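Local coordinates for protein GH127 beta-L-arabinofuranoside (Geobacillus stearothermophilus, PDB 4QK0) that probably hydrolyses beta-L-arabinofuranosides, releasing L-arabinose, as a family 127 glycoside hydrolase, at residues Leu147-Val152 with Ile194-Leu199; Tyr249-Ile254 with Val267-Met272. All coordinates share one frame; numbering follows the deposited sequence.

Interaction 1. Residues Leu147-Val152 with Ile194-Leu199; sequences LIEAAV and IELALL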
ATOM      1  N   LEU A 147      21.195  28.409  -3.623  1.00 20.10           N
ATOM      2  CA  LEU A 147      21.589  29.837  -3.589  1.00 23.32           C
ATOM      3  C   LEU A 147      22.414  30.265  -4.849  1.00 23.04           C
ATOM      4  O   LEU A 147      22.184  31.300  -5.428  1.00 22.73           O
ATOM      5  CB  LEU A 147      22.423  30.067  -2.344  1.00 23.27           C
ATOM      6  CG  LEU A 147      21.971  30.710  -1.041  1.00 25.91           C
ATOM      7  CD1 LEU A 147      20.592  31.325  -1.034  1.00 27.95           C
ATOM      8  CD2 LEU A 147      22.271  29.854   0.174  1.00 28.36           C
ATOM      9  N   ILE A 148      23.369  29.409  -5.245  1.00 25.25           N
ATOM     10  CA  ILE A 148      24.089  29.574  -6.527  1.00 24.32           C
ATOM     11  C   ILE A 148      23.123  29.697  -7.691  1.00 26.67           C
ATOM     12  O   ILE A 148      23.192  30.659  -8.469  1.00 25.97           O
ATOM     13  CB  ILE A 148      25.033  28.424  -6.752  1.00 23.36           C
ATOM     14  CG1 ILE A 148      26.220  28.527  -5.776  1.00 24.23           C
ATOM     15  CG2 ILE A 148      25.509  28.411  -8.182  1.00 25.01           C
ATOM     16  CD1 ILE A 148      27.093  27.293  -5.670  1.00 25.04           C
ATOM     17  N   GLU A 149      22.158  28.782  -7.790  1.00 25.58           N
ATOM     18  CA  GLU A 149      21.217  28.874  -8.914  1.00 24.05           C
ATOM     19  C   GLU A 149      20.516  30.186  -8.871  1.00 23.20           C
ATOM     20  O   GLU A 149      20.237  30.757  -9.923  1.00 24.03           O
ATOM     21  CB  GLU A 149      20.172  27.761  -8.915  1.00 25.25           C
ATOM     22  CG  GLU A 149      20.675  26.368  -9.197  1.00 25.68           C
ATOM     23  CD  GLU A 149      19.509  25.385  -9.468  1.00 28.22           C
ATOM     24  OE1 GLU A 149      19.115  24.611  -8.559  1.00 26.20           O
ATOM     25  OE2 GLU A 149      19.012  25.376 -10.616  1.00 28.63           O
ATOM     26  N   ALA A 150      20.157  30.652  -7.674  1.00 22.05           N
ATOM     27  CA  ALA A 150      19.358  31.882  -7.616  1.00 24.66           C
ATOM     28  C   ALA A 150      20.228  33.074  -8.080  1.00 24.63           C
ATOM     29  O   ALA A 150      19.755  33.947  -8.779  1.00 24.40           O
ATOM     30  CB  ALA A 150      18.887  32.141  -6.192  1.00 25.09           C
ATOM     31  N   ALA A 151      21.471  33.094  -7.618  1.00 22.91           N
ATOM     32  CA  ALA A 151      22.423  34.149  -7.961  1.00 25.24           C
ATOM     33  C   ALA A 151      22.727  34.200  -9.462  1.00 24.96           C
ATOM     34  O   ALA A 151      22.717  35.270 -10.074  1.00 24.57           O
ATOM     35  CB  ALA A 151      23.705  34.002  -7.154  1.00 25.17           C
ATOM     36  N   VAL A 152      22.903  33.036 -10.070  1.00 25.91           N
ATOM     37  CA  VAL A 152      23.085  32.974 -11.522  1.00 26.23           C
ATOM     38  C   VAL A 152      21.873  33.558 -12.227  1.00 27.13           C
ATOM     39  O   VAL A 152      21.993  34.417 -13.122  1.00 28.95           O
ATOM     40  CB  VAL A 152      23.333  31.529 -12.017  1.00 24.81           C
ATOM     41  CG1 VAL A 152      23.298  31.447 -13.549  1.00 24.08           C
ATOM     42  CG2 VAL A 152      24.663  31.036 -11.515  1.00 24.13           C
ATOM     43  N   ILE A 194      24.228  20.525  -5.624  1.00 22.65           N
ATOM     44  CA  ILE A 194      25.426  21.380  -5.800  1.00 26.24           C
ATOM     45  C   ILE A 194      26.081  21.103  -7.156  1.00 26.60           C
ATOM     46  O   ILE A 194      26.559  22.032  -7.825  1.00 28.40           O
ATOM     47  CB  ILE A 194      26.436  21.195  -4.650  1.00 27.73           C
ATOM     48  CG1 ILE A 194      27.553  22.251  -4.694  1.00 28.19           C
ATOM     49  CG2 ILE A 194      27.079  19.829  -4.672  1.00 28.98           C
ATOM     50  CD1 ILE A 194      27.078  23.655  -4.528  1.00 27.09           C
ATOM     51  N   GLU A 195      25.965  19.863  -7.622  1.00 26.18           N
ATOM     52  CA  GLU A 195      26.607  19.471  -8.869  1.00 24.80           C
ATOM     53  C   GLU A 195      25.983  20.189 -10.072  1.00 25.31           C
ATOM     54  O   GLU A 195      26.713  20.830 -10.866  1.00 22.93           O
ATOM     55  CB  GLU A 195      26.605  17.979  -9.038  1.00 24.72           C
ATOM     56  CG  GLU A 195      27.175  17.252  -7.849  1.00 25.79           C
ATOM     57  CD  GLU A 195      26.128  16.862  -6.775  1.00 26.23           C
ATOM     58  OE1 GLU A 195      24.987  17.384  -6.830  1.00 21.15           O
ATOM     59  OE2 GLU A 195      26.470  16.000  -5.915  1.00 24.60           O
ATOM     60  N   LEU A 196      24.658  20.193 -10.180  1.00 23.85           N
ATOM     61  CA  LEU A 196      24.043  20.936 -11.289  1.00 25.92           C
ATOM     62  C   LEU A 196      24.178  22.470 -11.135  1.00 25.64           C
ATOM     63  O   LEU A 196      24.249  23.206 -12.111  1.00 27.43           O
ATOM     64  CB  LEU A 196      22.580  20.508 -11.502  1.00 27.91           C
ATOM     65  CG  LEU A 196      21.528  20.872 -10.429  1.00 27.79           C
ATOM     66  CD1 LEU A 196      20.975  22.248 -10.662  1.00 28.45           C
ATOM     67  CD2 LEU A 196      20.354  19.892 -10.421  1.00 27.83           C
ATOM     68  N   ALA A 197      24.192  22.945  -9.892  1.00 25.34           N
ATOM     69  CA  ALA A 197      24.301  24.346  -9.654  1.00 26.05           C
ATOM     70  C   ALA A 197      25.676  24.875 -10.087  1.00 24.55           C
ATOM     71  O   ALA A 197      25.786  25.890 -10.730  1.00 26.33           O
ATOM     72  CB  ALA A 197      24.090  24.636  -8.167  1.00 26.63           C
ATOM     73  N   LEU A 198      26.706  24.161  -9.716  1.00 25.63           N
ATOM     74  CA  LEU A 198      28.068  24.477 -10.150  1.00 27.10           C
ATOM     75  C   LEU A 198      28.226  24.543 -11.658  1.00 26.90           C
ATOM     76  O   LEU A 198      28.940  25.402 -12.145  1.00 30.19           O
ATOM     77  CB  LEU A 198      29.077  23.481  -9.563  1.00 27.11           C
ATOM     78  CG  LEU A 198      29.343  23.679  -8.089  1.00 27.88           C
ATOM     79  CD1 LEU A 198      30.177  22.553  -7.496  1.00 28.77           C
ATOM     80  CD2 LEU A 198      30.030  25.022  -7.825  1.00 29.68           C
ATOM     81  N   LEU A 199      27.535  23.711 -12.415  1.00 26.76           N
ATOM     82  CA  LEU A 199      27.566  23.852 -13.878  1.00 30.52           C
ATOM     83  C   LEU A 199      27.021  25.184 -14.307  1.00 30.20           C
ATOM     84  O   LEU A 199      27.503  25.781 -15.244  1.00 28.61           O
ATOM     85  CB  LEU A 199      26.764  22.765 -14.609  1.00 33.34           C
ATOM     86  CG  LEU A 199      27.150  21.323 -14.379  1.00 40.43           C
ATOM     87  CD1 LEU A 199      26.352  20.383 -15.290  1.00 45.74           C
ATOM     88  CD2 LEU A 199      28.633  21.154 -14.662  1.00 45.81           C
TER
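Leu196 CD1 sits over one face of the Glu149 carboxylate, 3.7 Å from Glu149 CD and about as far from both oxygens. The oxygens turn to partners beyond the two segments. OE2 forms a salt bridge with Lys200. OE1 has a long, weak ion pair with Arg419 and lies close to Glu193 OE2, a like charge. Residues 147-152 and 194-199 belong to helices 140-158 and 194-205 of the catalytic domain. The domain is of the six-hairpin glycosidase clan, consistent with an (alpha/alpha)6 barrel. The axes of the two segments approach to 8.8 Å and run in roughly the same direction, 23° apart. No hydrogen bond crosses between the segments, but the Lys200 salt bridge ties the same two helices. Leu196 holds CG in the crowded position between backbone N and carbonyl carbon (chi1 69°), which carries CD1 to the carboxylate. An alanine in place of Glu149 would probably leave Lys200 without its salt-bridge mate and open a gap beside Leu196 CD1. Ala197 CA is 5.5 Å from Glu149 CA. The Ala197 methyl fits between Glu149 CG and Ile148 CG2. Ile194 CD1 and Ile148 CD1 touch at 3.8 Å where the two side chains cross at a slant. Leu198 CD2 is a looser neighbour of Ile148 CD1. Ile148 CG2, anti to its backbone N, rests 3.6 Å from Ala197 O.

Interaction 2. Residues Tyr249-Ile254 with Val267-Met272; sequences YHQAHI and VRALYM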
ATOM      1  N   TYR A 249      19.255   5.147  -1.073  1.00 23.96           N
ATOM      2  CA  TYR A 249      18.382   6.319  -0.905  1.00 24.07           C
ATOM      3  C   TYR A 249      18.997   7.575  -1.518  1.00 24.11           C
ATOM      4  O   TYR A 249      18.314   8.343  -2.207  1.00 22.84           O
ATOM      5  CB  TYR A 249      18.169   6.578   0.562  1.00 23.36           C
ATOM      6  CG  TYR A 249      17.319   7.788   0.891  1.00 21.82           C
ATOM      7  CD1 TYR A 249      15.941   7.744   0.774  1.00 20.98           C
ATOM      8  CD2 TYR A 249      17.895   8.942   1.421  1.00 21.73           C
ATOM      9  CE1 TYR A 249      15.143   8.827   1.108  1.00 20.72           C
ATOM     10  CE2 TYR A 249      17.105  10.047   1.811  1.00 21.24           C
ATOM     11  CZ  TYR A 249      15.739   9.979   1.642  1.00 23.36           C
ATOM     12  OH  TYR A 249      14.949  11.010   1.965  1.00 25.52           O
ATOM     13  N   HIS A 250      20.296   7.742  -1.272  1.00 23.93           N
ATOM     14  CA  HIS A 250      21.073   8.904  -1.787  1.00 26.68           C
ATOM     15  C   HIS A 250      21.817   8.616  -3.121  1.00 25.72           C
ATOM     16  O   HIS A 250      22.598   9.441  -3.570  1.00 24.66           O
ATOM     17  CB  HIS A 250      22.164   9.295  -0.803  1.00 24.25           C
ATOM     18  CG  HIS A 250      21.726   9.348   0.609  1.00 26.23           C
ATOM     19  ND1 HIS A 250      21.782   8.250   1.448  1.00 31.32           N
ATOM     20  CD2 HIS A 250      21.252  10.370   1.358  1.00 24.85           C
ATOM     21  CE1 HIS A 250      21.331   8.587   2.645  1.00 25.83           C
ATOM     22  NE2 HIS A 250      21.055   9.874   2.632  1.00 27.01           N
ATOM     23  N   GLN A 251      21.571   7.456  -3.726  1.00 24.05           N
ATOM     24  CA  GLN A 251      22.286   7.017  -4.925  1.00 22.58           C
ATOM     25  C   GLN A 251      23.818   7.111  -4.734  1.00 22.57           C
ATOM     26  O   GLN A 251      24.539   7.480  -5.650  1.00 22.03           O
ATOM     27  CB  GLN A 251      21.840   7.805  -6.172  1.00 24.58           C
ATOM     28  CG  GLN A 251      20.338   7.707  -6.453  1.00 24.19           C
ATOM     29  CD  GLN A 251      19.485   8.706  -5.665  1.00 23.80           C
ATOM     30  OE1 GLN A 251      19.975   9.759  -5.240  1.00 24.82           O
ATOM     31  NE2 GLN A 251      18.212   8.379  -5.475  1.00 22.10           N
ATOM     32  N   ALA A 252      24.255   6.740  -3.543  1.00 21.91           N
ATOM     33  CA  ALA A 252      25.622   6.717  -3.152  1.00 24.30           C
ATOM     34  C   ALA A 252      26.060   5.302  -2.806  1.00 25.17           C
ATOM     35  O   ALA A 252      27.007   5.121  -2.045  1.00 28.77           O
ATOM     36  CB  ALA A 252      25.835   7.630  -1.969  1.00 25.64           C
ATOM     37  N   HIS A 253      25.403   4.293  -3.386  1.00 26.58           N
ATOM     38  CA  HIS A 253      25.680   2.869  -3.107  1.00 28.45           C
ATOM     39  C   HIS A 253      26.853   2.349  -3.956  1.00 29.79           C
ATOM     40  O   HIS A 253      27.635   1.512  -3.509  1.00 28.89           O
ATOM     41  CB  HIS A 253      24.435   2.000  -3.324  1.00 28.86           C
ATOM     42  CG  HIS A 253      23.777   2.208  -4.648  1.00 29.11           C
ATOM     43  ND1 HIS A 253      23.344   3.444  -5.072  1.00 28.61           N
ATOM     44  CD2 HIS A 253      23.399   1.328  -5.612  1.00 28.23           C
ATOM     45  CE1 HIS A 253      22.786   3.329  -6.268  1.00 29.06           C
ATOM     46  NE2 HIS A 253      22.813   2.055  -6.620  1.00 27.00           N
ATOM     47  N   ILE A 254      26.979   2.877  -5.159  1.00 33.43           N
ATOM     48  CA  ILE A 254      28.042   2.532  -6.094  1.00 33.78           C
ATOM     49  C   ILE A 254      28.293   3.737  -6.996  1.00 31.18           C
ATOM     50  O   ILE A 254      27.467   4.616  -7.085  1.00 29.18           O
ATOM     51  CB  ILE A 254      27.644   1.339  -7.013  1.00 36.04           C
ATOM     52  CG1 ILE A 254      26.414   1.700  -7.871  1.00 34.65           C
ATOM     53  CG2 ILE A 254      27.401   0.087  -6.204  1.00 37.51           C
ATOM     54  CD1 ILE A 254      25.788   0.511  -8.602  1.00 40.41           C
ATOM     55  N   VAL A 267      13.780  12.801  -6.322  1.00 22.28           N
ATOM     56  CA  VAL A 267      14.296  14.123  -6.613  1.00 21.20           C
ATOM     57  C   VAL A 267      15.823  14.113  -6.557  1.00 20.48           C
ATOM     58  O   VAL A 267      16.490  14.653  -7.439  1.00 20.67           O
ATOM     59  CB  VAL A 267      13.775  15.183  -5.631  1.00 24.14           C
ATOM     60  CG1 VAL A 267      14.234  16.546  -6.064  1.00 22.44           C
ATOM     61  CG2 VAL A 267      12.231  15.188  -5.579  1.00 23.97           C
ATOM     62  N   ARG A 268      16.367  13.489  -5.539  1.00 18.91           N
ATOM     63  CA  ARG A 268      17.790  13.320  -5.396  1.00 20.56           C
ATOM     64  C   ARG A 268      18.366  12.692  -6.673  1.00 24.40           C
ATOM     65  O   ARG A 268      19.355  13.195  -7.258  1.00 22.20           O
ATOM     66  CB  ARG A 268      18.129  12.436  -4.220  1.00 21.31           C
ATOM     67  CG  ARG A 268      18.078  13.133  -2.883  1.00 21.87           C
ATOM     68  CD  ARG A 268      18.404  12.173  -1.719  1.00 21.15           C
ATOM     69  NE  ARG A 268      18.522  12.848  -0.437  1.00 24.50           N
ATOM     70  CZ  ARG A 268      17.500  13.341   0.259  1.00 24.09           C
ATOM     71  NH1 ARG A 268      16.272  13.212  -0.179  1.00 23.45           N
ATOM     72  NH2 ARG A 268      17.728  14.010   1.373  1.00 24.83           N
ATOM     73  N   ALA A 269      17.739  11.625  -7.144  1.00 23.07           N
ATOM     74  CA  ALA A 269      18.250  10.923  -8.303  1.00 23.13           C
ATOM     75  C   ALA A 269      18.254  11.825  -9.528  1.00 22.05           C
ATOM     76  O   ALA A 269      19.217  11.811 -10.310  1.00 20.01           O
ATOM     77  CB  ALA A 269      17.430   9.663  -8.579  1.00 22.46           C
ATOM     78  N   LEU A 270      17.143  12.505  -9.757  1.00 21.11           N
ATOM     79  CA  LEU A 270      17.007  13.240 -10.980  1.00 23.18           C
ATOM     80  C   LEU A 270      17.907  14.500 -10.982  1.00 23.00           C
ATOM     81  O   LEU A 270      18.381  14.876 -12.030  1.00 21.27           O
ATOM     82  CB  LEU A 270      15.570  13.623 -11.215  1.00 24.57           C
ATOM     83  CG  LEU A 270      14.590  12.463 -11.451  1.00 28.40           C
ATOM     84  CD1 LEU A 270      13.206  13.013 -11.558  1.00 30.55           C
ATOM     85  CD2 LEU A 270      14.859  11.665 -12.669  1.00 29.43           C
ATOM     86  N   TYR A 271      18.138  15.104  -9.823  1.00 20.34           N
ATOM     87  CA  TYR A 271      19.111  16.172  -9.731  1.00 23.05           C
ATOM     88  C   TYR A 271      20.526  15.657 -10.059  1.00 23.54           C
ATOM     89  O   TYR A 271      21.314  16.336 -10.706  1.00 23.30           O
ATOM     90  CB  TYR A 271      19.117  16.805  -8.344  1.00 20.74           C
ATOM     91  CG  TYR A 271      18.027  17.776  -8.032  1.00 20.56           C
ATOM     92  CD1 TYR A 271      16.986  18.032  -8.912  1.00 21.64           C
ATOM     93  CD2 TYR A 271      18.040  18.483  -6.817  1.00 21.82           C
ATOM     94  CE1 TYR A 271      15.959  18.948  -8.600  1.00 21.87           C
ATOM     95  CE2 TYR A 271      17.003  19.371  -6.497  1.00 20.66           C
ATOM     96  CZ  TYR A 271      15.968  19.595  -7.383  1.00 20.71           C
ATOM     97  OH  TYR A 271      14.948  20.491  -7.081  1.00 19.19           O
HETATM   98  N   MSE A 272      20.829  14.454  -9.615  1.00 24.43           N
HETATM   99  CA  MSE A 272      22.107  13.847  -9.898  1.00 25.04           C
HETATM  100  C   MSE A 272      22.218  13.581 -11.370  1.00 26.40           C
HETATM  101  O   MSE A 272      23.229  13.922 -11.987  1.00 27.06           O
HETATM  102  CB  MSE A 272      22.350  12.561  -9.145  1.00 25.31           C
HETATM  103  CG  MSE A 272      23.790  12.036  -9.303  1.00 25.66           C
HETATM  104 SE   MSE A 272      24.029  10.365  -8.319  1.00 25.45          SE
HETATM  105  CE  MSE A 272      22.855   9.335  -9.499  1.00 22.51           C
TER
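Tyr249 and Arg268 make the contact between flat groups. Tyr249 CE2 lies over the centre of one face of the Arg268 guanidinium, 3.7 Å above its plane. The ring and guanidinium planes are 37° apart, so this is a tilted approach and not a flat stack. Tyr249 OH is 3.3 Å from Arg268 NH1, but the angle is too poor for a hydrogen bond. The His250 ring runs alongside the arginine, its plane nearly perpendicular at 82°. Tyr249 CD2 covers the centre of one face of that imidazole.

The side-chain hydrogen bonds go to residues outside the two segments. Arg268 NE donates to Gly190 O. Gln251 OE1 accepts from Gln192 NE2, and Gln251 NE2 donates to Val263 O and His265 O. Three bonds thus fix the rotation of this buried amide.

Van der Waals contacts complete the interface. Gln251 bends at its second torsion (chi2 84°), which lays the amide against helix 266-283. Gln251 NE2 is 3.4 Å from Ala269 CB. Gln251 OE1 is 3.4 Å from Arg268 CB. Met272 is present as selenomethionine, and Met272 CE lies 3.8 Å from Gln251 CB.

The loop thus meets the helix by van der Waals contact, with no hydrogen bond between the two segments. The Gln251 amide and Arg268 NE are oriented by neighbouring residues, so the contact probably depends on those partners too.

Both interactions lie in the GH127 catalytic domain, with centres about 18 Å apart. They come in series along the chain: both segments of interaction 1 precede those of interaction 2. Interaction 1 joins two helices, while interaction 2 sets a loop against helix 266-283. That helix links them, since it also packs on helix 194-205. Leu196 CD2 of interaction 1 lies 3.7 Å from Tyr271 O of interaction 2. Helix 413-422 is a further neighbour of interaction 2, touched by the Tyr271 side chain. Helix 266-283 thus connects the two contacts within the helical catalytic domain.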